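PDB 2AU3: DNA primase from Aquifex aeolicus, which is predicted to synthesise the short RNA primers from which DNA polymerase starts during DNA replication. Local coordinates for residues A[142-155]-A[180-194]. Numbering follows the deposited sequence.
Sequences KFDLGYAPSSEALV and VYRDLFLRRVVIPIK
Val155 CG2 lies 3.6 Å from Tyr181 CB, the side chains crossing at about a right angle. Asp183 N donates a nearly straight bond (170°, 2.7 Å) to Ser151 OG in helix 151-161. Asp183 OD1 turns back within 180-194 to accept Phe185 N from above the carboxylate plane, an Asx turn; OD2 receives Tyr116 of helix 101-122 and a water shared with Ser150 O. Leu154 CD2 packs against Asp183 OD2 at 3.5 Å. Leu186 CD1 rests near Ser150 N and over one face of the Arg187 guanidinium. Bent at chi2 and chi3 (63° and 62°), Arg187 curls back so that NH1 reaches Pro149 O at 2.7 Å, with a weak bond to Tyr147 OH; an alanine here would probably leave both oxygens without this donor and the tyrosine ring freer to shift. Strand 188-194 is the second of an antiparallel four-stranded sheet in the catalytic core's N-terminal domain, with 146-147 at its edge. Gly146 and Val190 form a hydrogen-bonded pair, each N 2.8 Å from the other's O. Pro192 CG presses on Asp144 O; Lys194, extended beyond CG, brings NZ to 2.7 Å from Asp144 OD1 in a salt bridge, while OD2 pairs with Arg117 and Lys57.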
ATOM      1  N   LYS A 142       4.223  -6.624   8.792  1.00 16.66           N
ATOM      2  CA  LYS A 142       3.031  -5.782   8.674  1.00 15.79           C
ATOM      3  C   LYS A 142       2.505  -5.733   7.251  1.00 14.86           C
ATOM      4  O   LYS A 142       1.278  -5.795   7.030  1.00 14.36           O
ATOM      5  CB  LYS A 142       3.298  -4.355   9.144  1.00 16.00           C
ATOM      6  CG  LYS A 142       2.067  -3.443   9.015  1.00 15.29           C
ATOM      7  CD  LYS A 142       2.416  -2.046   9.501  1.00 18.47           C
ATOM      8  CE  LYS A 142       1.213  -1.121   9.446  1.00 21.43           C
ATOM      9  NZ  LYS A 142       0.050  -1.587  10.241  1.00 19.04           N
ATOM     10  N   PHE A 143       3.434  -5.570   6.307  1.00 13.91           N
ATOM     11  CA  PHE A 143       3.108  -5.412   4.897  1.00 14.79           C
ATOM     12  C   PHE A 143       3.002  -6.739   4.139  1.00 15.35           C
ATOM     13  O   PHE A 143       2.739  -6.741   2.936  1.00 14.51           O
ATOM     14  CB  PHE A 143       4.107  -4.476   4.198  1.00 13.76           C
ATOM     15  CG  PHE A 143       3.809  -3.015   4.423  1.00 13.44           C
ATOM     16  CD1 PHE A 143       3.056  -2.279   3.492  1.00 14.02           C
ATOM     17  CD2 PHE A 143       4.210  -2.397   5.577  1.00 13.29           C
ATOM     18  CE1 PHE A 143       2.759  -0.914   3.715  1.00 12.24           C
ATOM     19  CE2 PHE A 143       3.916  -1.033   5.805  1.00 14.95           C
ATOM     20  CZ  PHE A 143       3.181  -0.293   4.833  1.00 14.47           C
ATOM     21  N   ASP A 144       3.182  -7.850   4.856  1.00 14.31           N
ATOM     22  CA  ASP A 144       2.954  -9.186   4.293  1.00 15.82           C
ATOM     23  C   ASP A 144       3.924  -9.496   3.128  1.00 14.90           C
ATOM     24  O   ASP A 144       3.587 -10.207   2.186  1.00 16.13           O
ATOM     25  CB  ASP A 144       1.468  -9.384   3.890  1.00 15.67           C
ATOM     26  CG  ASP A 144       0.533  -9.356   5.089  1.00 19.02           C
ATOM     27  OD1 ASP A 144      -0.511  -8.675   5.034  1.00 23.08           O
ATOM     28  OD2 ASP A 144       0.774  -9.974   6.157  1.00 22.92           O
ATOM     29  N   LEU A 145       5.148  -8.998   3.244  1.00 14.94           N
ATOM     30  CA  LEU A 145       6.180  -9.294   2.258  1.00 14.44           C
ATOM     31  C   LEU A 145       6.376 -10.770   2.100  1.00 15.20           C
ATOM     32  O   LEU A 145       6.311 -11.556   3.094  1.00 14.80           O
ATOM     33  CB  LEU A 145       7.500  -8.623   2.601  1.00 13.95           C
ATOM     34  CG  LEU A 145       7.459  -7.099   2.715  1.00 14.60           C
ATOM     35  CD1 LEU A 145       8.854  -6.603   2.504  1.00 19.02           C
ATOM     36  CD2 LEU A 145       6.506  -6.409   1.777  1.00 18.55           C
ATOM     37  N   GLY A 146       6.645 -11.162   0.855  1.00 14.07           N
ATOM     38  CA  GLY A 146       6.844 -12.558   0.567  1.00 14.57           C
ATOM     39  C   GLY A 146       7.934 -12.851  -0.439  1.00 15.48           C
ATOM     40  O   GLY A 146       8.756 -11.980  -0.792  1.00 16.87           O
ATOM     41  N   TYR A 147       7.919 -14.090  -0.919  1.00 15.95           N
ATOM     42  CA  TYR A 147       8.866 -14.600  -1.888  1.00 15.55           C
ATOM     43  C   TYR A 147       8.158 -15.691  -2.662  1.00 16.70           C
ATOM     44  O   TYR A 147       7.412 -16.480  -2.063  1.00 16.02           O
ATOM     45  CB  TYR A 147      10.049 -15.208  -1.158  1.00 16.03           C
ATOM     46  CG  TYR A 147      11.069 -15.831  -2.067  1.00 18.71           C
ATOM     47  CD1 TYR A 147      11.698 -15.084  -3.054  1.00 21.23           C
ATOM     48  CD2 TYR A 147      11.373 -17.188  -1.967  1.00 22.84           C
ATOM     49  CE1 TYR A 147      12.624 -15.668  -3.901  1.00 21.53           C
ATOM     50  CE2 TYR A 147      12.309 -17.776  -2.799  1.00 25.06           C
ATOM     51  CZ  TYR A 147      12.923 -17.011  -3.756  1.00 25.33           C
ATOM     52  OH  TYR A 147      13.837 -17.609  -4.582  1.00 29.23           O
ATOM     53  N   ALA A 148       8.402 -15.754  -3.974  1.00 17.04           N
ATOM     54  CA  ALA A 148       7.820 -16.772  -4.853  1.00 17.64           C
ATOM     55  C   ALA A 148       8.879 -17.808  -5.212  1.00 18.24           C
ATOM     56  O   ALA A 148       9.681 -17.577  -6.090  1.00 18.64           O
ATOM     57  CB  ALA A 148       7.277 -16.119  -6.109  1.00 17.54           C
ATOM     58  N   PRO A 149       8.925 -18.922  -4.485  1.00 18.71           N
ATOM     59  CA  PRO A 149      10.000 -19.901  -4.651  1.00 19.38           C
ATOM     60  C   PRO A 149       9.757 -20.934  -5.746  1.00 20.46           C
ATOM     61  O   PRO A 149      10.730 -21.522  -6.199  1.00 20.83           O
ATOM     62  CB  PRO A 149      10.044 -20.617  -3.291  1.00 19.49           C
ATOM     63  CG  PRO A 149       8.576 -20.551  -2.778  1.00 17.88           C
ATOM     64  CD  PRO A 149       7.977 -19.305  -3.423  1.00 18.20           C
ATOM     65  N   SER A 150       8.509 -21.173  -6.139  1.00 21.17           N
ATOM     66  CA  SER A 150       8.195 -22.347  -6.957  1.00 22.01           C
ATOM     67  C   SER A 150       6.799 -22.221  -7.548  1.00 21.87           C
ATOM     68  O   SER A 150       5.847 -21.949  -6.827  1.00 22.36           O
ATOM     69  CB  SER A 150       8.312 -23.632  -6.093  1.00 22.60           C
ATOM     70  OG  SER A 150       7.631 -24.762  -6.663  1.00 25.07           O
ATOM     71  N   SER A 151       6.671 -22.441  -8.851  1.00 21.54           N
ATOM     72  CA  SER A 151       5.352 -22.481  -9.472  1.00 20.84           C
ATOM     73  C   SER A 151       4.578 -23.724  -9.015  1.00 21.32           C
ATOM     74  O   SER A 151       3.397 -23.642  -8.676  1.00 19.42           O
ATOM     75  CB  SER A 151       5.461 -22.462 -10.987  1.00 21.20           C
ATOM     76  OG  SER A 151       5.981 -21.231 -11.453  1.00 18.52           O
ATOM     77  N   GLU A 152       5.250 -24.870  -8.995  1.00 21.04           N
ATOM     78  CA  GLU A 152       4.583 -26.118  -8.614  1.00 22.05           C
ATOM     79  C   GLU A 152       4.075 -26.092  -7.156  1.00 21.86           C
ATOM     80  O   GLU A 152       2.958 -26.568  -6.865  1.00 21.41           O
ATOM     81  CB  GLU A 152       5.464 -27.331  -8.923  1.00 22.87           C
ATOM     82  CG  GLU A 152       5.669 -27.556 -10.428  1.00 25.80           C
ATOM     83  CD  GLU A 152       4.366 -27.846 -11.183  1.00 31.45           C
ATOM     84  OE1 GLU A 152       3.512 -28.577 -10.651  1.00 33.78           O
ATOM     85  OE2 GLU A 152       4.185 -27.343 -12.316  1.00 34.44           O
ATOM     86  N   ALA A 153       4.857 -25.488  -6.256  1.00 20.92           N
ATOM     87  CA  ALA A 153       4.425 -25.323  -4.863  1.00 21.63           C
ATOM     88  C   ALA A 153       3.141 -24.468  -4.790  1.00 22.08           C
ATOM     89  O   ALA A 153       2.194 -24.828  -4.094  1.00 23.46           O
ATOM     90  CB  ALA A 153       5.534 -24.685  -4.019  1.00 21.01           C
ATOM     91  N   LEU A 154       3.137 -23.336  -5.490  1.00 22.53           N
ATOM     92  CA  LEU A 154       1.970 -22.436  -5.542  1.00 22.79           C
ATOM     93  C   LEU A 154       0.752 -23.170  -6.125  1.00 22.70           C
ATOM     94  O   LEU A 154      -0.352 -23.088  -5.586  1.00 22.48           O
ATOM     95  CB  LEU A 154       2.298 -21.187  -6.387  1.00 21.91           C
ATOM     96  CG  LEU A 154       1.199 -20.165  -6.748  1.00 22.68           C
ATOM     97  CD1 LEU A 154       0.395 -19.701  -5.534  1.00 22.15           C
ATOM     98  CD2 LEU A 154       1.792 -18.963  -7.450  1.00 23.83           C
ATOM     99  N   VAL A 155       0.948 -23.845  -7.252  1.00 22.44           N
ATOM    100  CA  VAL A 155      -0.153 -24.548  -7.918  1.00 23.39           C
ATOM    101  C   VAL A 155      -0.769 -25.615  -6.994  1.00 23.42           C
ATOM    102  O   VAL A 155      -1.992 -25.729  -6.891  1.00 23.09           O
ATOM    103  CB  VAL A 155       0.299 -25.174  -9.264  1.00 23.09           C
ATOM    104  CG1 VAL A 155      -0.660 -26.278  -9.705  1.00 24.38           C
ATOM    105  CG2 VAL A 155       0.423 -24.107 -10.333  1.00 24.32           C
ATOM    106  N   VAL A 180      -0.289 -26.597 -17.399  1.00 34.84           N
ATOM    107  CA  VAL A 180       0.952 -26.361 -16.640  1.00 33.29           C
ATOM    108  C   VAL A 180       1.116 -24.865 -16.415  1.00 32.15           C
ATOM    109  O   VAL A 180       0.824 -24.071 -17.307  1.00 31.27           O
ATOM    110  CB  VAL A 180       2.200 -26.916 -17.357  1.00 33.41           C
ATOM    111  CG1 VAL A 180       3.466 -26.553 -16.581  1.00 33.61           C
ATOM    112  CG2 VAL A 180       2.096 -28.444 -17.533  1.00 32.71           C
ATOM    113  N   TYR A 181       1.596 -24.489 -15.229  1.00 30.68           N
ATOM    114  CA  TYR A 181       1.582 -23.095 -14.813  1.00 29.59           C
ATOM    115  C   TYR A 181       2.944 -22.569 -14.340  1.00 28.24           C
ATOM    116  O   TYR A 181       3.741 -23.287 -13.722  1.00 27.10           O
ATOM    117  CB  TYR A 181       0.495 -22.862 -13.756  1.00 29.81           C
ATOM    118  CG  TYR A 181      -0.879 -23.283 -14.230  1.00 31.74           C
ATOM    119  CD1 TYR A 181      -1.635 -22.455 -15.068  1.00 32.85           C
ATOM    120  CD2 TYR A 181      -1.401 -24.536 -13.896  1.00 31.55           C
ATOM    121  CE1 TYR A 181      -2.887 -22.856 -15.537  1.00 32.59           C
ATOM    122  CE2 TYR A 181      -2.653 -24.942 -14.365  1.00 31.65           C
ATOM    123  CZ  TYR A 181      -3.394 -24.085 -15.173  1.00 33.45           C
ATOM    124  OH  TYR A 181      -4.638 -24.468 -15.648  1.00 36.02           O
ATOM    125  N   ARG A 182       3.208 -21.317 -14.677  1.00 26.43           N
ATOM    126  CA  ARG A 182       4.356 -20.614 -14.156  1.00 25.46           C
ATOM    127  C   ARG A 182       3.915 -19.322 -13.467  1.00 23.56           C
ATOM    128  O   ARG A 182       3.191 -18.504 -14.027  1.00 22.87           O
ATOM    129  CB  ARG A 182       5.370 -20.319 -15.262  1.00 25.67           C
ATOM    130  CG  ARG A 182       6.670 -19.727 -14.746  1.00 29.44           C
ATOM    131  CD  ARG A 182       7.750 -19.636 -15.809  1.00 33.16           C
ATOM    132  NE  ARG A 182       7.731 -18.351 -16.486  1.00 39.29           N
ATOM    133  CZ  ARG A 182       7.414 -18.170 -17.755  1.00 42.98           C
ATOM    134  NH1 ARG A 182       7.067 -19.194 -18.521  1.00 44.23           N
ATOM    135  NH2 ARG A 182       7.439 -16.946 -18.264  1.00 46.83           N
ATOM    136  N   ASP A 183       4.370 -19.166 -12.238  1.00 21.95           N
ATOM    137  CA  ASP A 183       4.064 -18.011 -11.428  1.00 20.93           C
ATOM    138  C   ASP A 183       4.680 -16.801 -12.095  1.00 19.73           C
ATOM    139  O   ASP A 183       5.873 -16.777 -12.355  1.00 18.76           O
ATOM    140  CB  ASP A 183       4.706 -18.200 -10.056  1.00 20.18           C
ATOM    141  CG  ASP A 183       4.339 -17.108  -9.065  1.00 19.61           C
ATOM    142  OD1 ASP A 183       3.661 -16.114  -9.439  1.00 17.38           O
ATOM    143  OD2 ASP A 183       4.708 -17.167  -7.881  1.00 18.81           O
ATOM    144  N   LEU A 184       3.867 -15.790 -12.352  1.00 20.01           N
ATOM    145  CA  LEU A 184       4.364 -14.533 -12.895  1.00 19.93           C
ATOM    146  C   LEU A 184       5.500 -13.930 -12.032  1.00 19.88           C
ATOM    147  O   LEU A 184       6.451 -13.339 -12.555  1.00 20.22           O
ATOM    148  CB  LEU A 184       3.209 -13.535 -13.020  1.00 20.89           C
ATOM    149  CG  LEU A 184       3.509 -12.110 -13.502  1.00 21.19           C
ATOM    150  CD1 LEU A 184       3.997 -12.125 -14.960  1.00 20.00           C
ATOM    151  CD2 LEU A 184       2.287 -11.188 -13.335  1.00 21.03           C
ATOM    152  N   PHE A 185       5.410 -14.131 -10.726  1.00 18.71           N
ATOM    153  CA  PHE A 185       6.337 -13.535  -9.770  1.00 18.41           C
ATOM    154  C   PHE A 185       7.498 -14.448  -9.371  1.00 18.48           C
ATOM    155  O   PHE A 185       8.282 -14.101  -8.473  1.00 18.95           O
ATOM    156  CB  PHE A 185       5.558 -13.098  -8.538  1.00 18.14           C
ATOM    157  CG  PHE A 185       4.544 -12.066  -8.840  1.00 17.91           C
ATOM    158  CD1 PHE A 185       4.930 -10.742  -9.009  1.00 17.47           C
ATOM    159  CD2 PHE A 185       3.217 -12.409  -9.043  1.00 19.20           C
ATOM    160  CE1 PHE A 185       4.000  -9.773  -9.334  1.00 18.00           C
ATOM    161  CE2 PHE A 185       2.267 -11.430  -9.366  1.00 16.64           C
ATOM    162  CZ  PHE A 185       2.660 -10.124  -9.506  1.00 17.14           C
ATOM    163  N   LEU A 186       7.622 -15.593 -10.045  1.00 17.46           N
ATOM    164  CA  LEU A 186       8.655 -16.590  -9.718  1.00 18.11           C
ATOM    165  C   LEU A 186      10.014 -15.965  -9.394  1.00 17.98           C
ATOM    166  O   LEU A 186      10.508 -15.142 -10.151  1.00 18.14           O
ATOM    167  CB  LEU A 186       8.806 -17.622 -10.849  1.00 17.40           C
ATOM    168  CG  LEU A 186       9.707 -18.822 -10.567  1.00 19.02           C
ATOM    169  CD1 LEU A 186       9.170 -19.633  -9.379  1.00 19.90           C
ATOM    170  CD2 LEU A 186       9.778 -19.708 -11.812  1.00 20.73           C
ATOM    171  N   ARG A 187      10.567 -16.323  -8.231  1.00 18.42           N
ATOM    172  CA  ARG A 187      11.914 -15.918  -7.841  1.00 19.27           C
ATOM    173  C   ARG A 187      12.011 -14.473  -7.361  1.00 18.61           C
ATOM    174  O   ARG A 187      13.088 -13.987  -7.121  1.00 20.07           O
ATOM    175  CB  ARG A 187      12.901 -16.183  -9.001  1.00 19.88           C
ATOM    176  CG  ARG A 187      14.313 -16.562  -8.583  1.00 23.56           C
ATOM    177  CD  ARG A 187      14.438 -17.873  -7.794  1.00 26.75           C
ATOM    178  NE  ARG A 187      13.990 -19.035  -8.560  1.00 31.20           N
ATOM    179  CZ  ARG A 187      13.263 -20.022  -8.062  1.00 33.19           C
ATOM    180  NH1 ARG A 187      12.894 -20.006  -6.788  1.00 34.68           N
ATOM    181  NH2 ARG A 187      12.892 -21.026  -8.838  1.00 33.83           N
ATOM    182  N   ARG A 188      10.882 -13.787  -7.214  1.00 18.39           N
ATOM    183  CA  ARG A 188      10.892 -12.388  -6.792  1.00 17.07           C
ATOM    184  C   ARG A 188      10.483 -12.242  -5.343  1.00 16.40           C
ATOM    185  O   ARG A 188       9.734 -13.064  -4.817  1.00 16.31           O
ATOM    186  CB  ARG A 188       9.944 -11.539  -7.645  1.00 17.00           C
ATOM    187  CG  ARG A 188      10.314 -11.476  -9.112  1.00 17.16           C
ATOM    188  CD  ARG A 188       9.364 -10.645  -9.971  1.00 18.26           C
ATOM    189  NE  ARG A 188       9.892 -10.659 -11.336  1.00 17.34           N
ATOM    190  CZ  ARG A 188      10.522  -9.655 -11.910  1.00 17.71           C
ATOM    191  NH1 ARG A 188      10.634  -8.482 -11.280  1.00 16.45           N
ATOM    192  NH2 ARG A 188      11.028  -9.818 -13.125  1.00 18.43           N
ATOM    193  N   VAL A 189      10.958 -11.176  -4.708  1.00 15.87           N
ATOM    194  CA  VAL A 189      10.421 -10.760  -3.419  1.00 15.42           C
ATOM    195  C   VAL A 189       9.084 -10.119  -3.759  1.00 16.44           C
ATOM    196  O   VAL A 189       9.005  -9.316  -4.665  1.00 17.40           O
ATOM    197  CB  VAL A 189      11.380  -9.781  -2.689  1.00 16.44           C
ATOM    198  CG1 VAL A 189      10.638  -8.964  -1.550  1.00 14.71           C
ATOM    199  CG2 VAL A 189      12.597 -10.585  -2.108  1.00 14.88           C
ATOM    200  N   VAL A 190       8.028 -10.554  -3.080  1.00 15.73           N
ATOM    201  CA  VAL A 190       6.693 -10.189  -3.423  1.00 15.26           C
ATOM    202  C   VAL A 190       6.222  -9.130  -2.447  1.00 16.13           C
ATOM    203  O   VAL A 190       6.404  -9.262  -1.236  1.00 14.83           O
ATOM    204  CB  VAL A 190       5.752 -11.407  -3.373  1.00 15.78           C
ATOM    205  CG1 VAL A 190       4.331 -10.964  -3.530  1.00 15.91           C
ATOM    206  CG2 VAL A 190       6.119 -12.446  -4.484  1.00 15.06           C
ATOM    207  N   ILE A 191       5.622  -8.076  -2.989  1.00 15.57           N
ATOM    208  CA  ILE A 191       5.039  -7.015  -2.177  1.00 16.54           C
ATOM    209  C   ILE A 191       3.552  -6.961  -2.495  1.00 16.63           C
ATOM    210  O   ILE A 191       3.150  -6.514  -3.578  1.00 16.90           O
ATOM    211  CB  ILE A 191       5.723  -5.640  -2.487  1.00 16.62           C
ATOM    212  CG1 ILE A 191       7.254  -5.752  -2.406  1.00 17.49           C
ATOM    213  CG2 ILE A 191       5.233  -4.561  -1.540  1.00 14.43           C
ATOM    214  CD1 ILE A 191       7.943  -5.852  -3.796  1.00 21.52           C
ATOM    215  N   PRO A 192       2.733  -7.476  -1.585  1.00 16.16           N
ATOM    216  CA  PRO A 192       1.293  -7.501  -1.802  1.00 16.35           C
ATOM    217  C   PRO A 192       0.744  -6.100  -1.962  1.00 16.66           C
ATOM    218  O   PRO A 192       1.170  -5.184  -1.256  1.00 16.46           O
ATOM    219  CB  PRO A 192       0.765  -8.125  -0.512  1.00 15.67           C
ATOM    220  CG  PRO A 192       1.906  -9.034  -0.100  1.00 16.64           C
ATOM    221  CD  PRO A 192       3.099  -8.126  -0.317  1.00 16.22           C
ATOM    222  N   ILE A 193      -0.193  -5.960  -2.886  1.00 16.90           N
ATOM    223  CA  ILE A 193      -0.864  -4.703  -3.138  1.00 17.39           C
ATOM    224  C   ILE A 193      -2.270  -4.835  -2.597  1.00 17.66           C
ATOM    225  O   ILE A 193      -2.995  -5.772  -2.974  1.00 17.00           O
ATOM    226  CB  ILE A 193      -0.896  -4.417  -4.642  1.00 17.40           C
ATOM    227  CG1 ILE A 193       0.539  -4.287  -5.185  1.00 17.56           C
ATOM    228  CG2 ILE A 193      -1.736  -3.175  -4.910  1.00 17.67           C
ATOM    229  CD1 ILE A 193       0.643  -4.009  -6.689  1.00 16.69           C
ATOM    230  N   LYS A 194      -2.626  -3.941  -1.667  1.00 17.80           N
ATOM    231  CA  LYS A 194      -3.932  -3.962  -1.008  1.00 18.98           C
ATOM    232  C   LYS A 194      -4.772  -2.784  -1.441  1.00 20.31           C
ATOM    233  O   LYS A 194      -4.245  -1.688  -1.642  1.00 21.06           O
ATOM    234  CB  LYS A 194      -3.785  -3.924   0.523  1.00 18.87           C
ATOM    235  CG  LYS A 194      -3.042  -5.148   1.071  1.00 18.71           C
ATOM    236  CD  LYS A 194      -2.849  -5.128   2.572  1.00 22.48           C
ATOM    237  CE  LYS A 194      -1.993  -6.333   3.012  1.00 22.72           C
ATOM    238  NZ  LYS A 194      -2.144  -6.621   4.464  1.00 28.95           N
TER
HETATM  239  O   HOH W   1      -0.851  -4.406   6.187  1.00 16.37           O
HETATM  240  O   HOH W   2       2.205  -4.783   1.306  1.00 21.38           O
HETATM  241  O   HOH W   3       5.934 -19.259  -6.429  1.00 19.66           O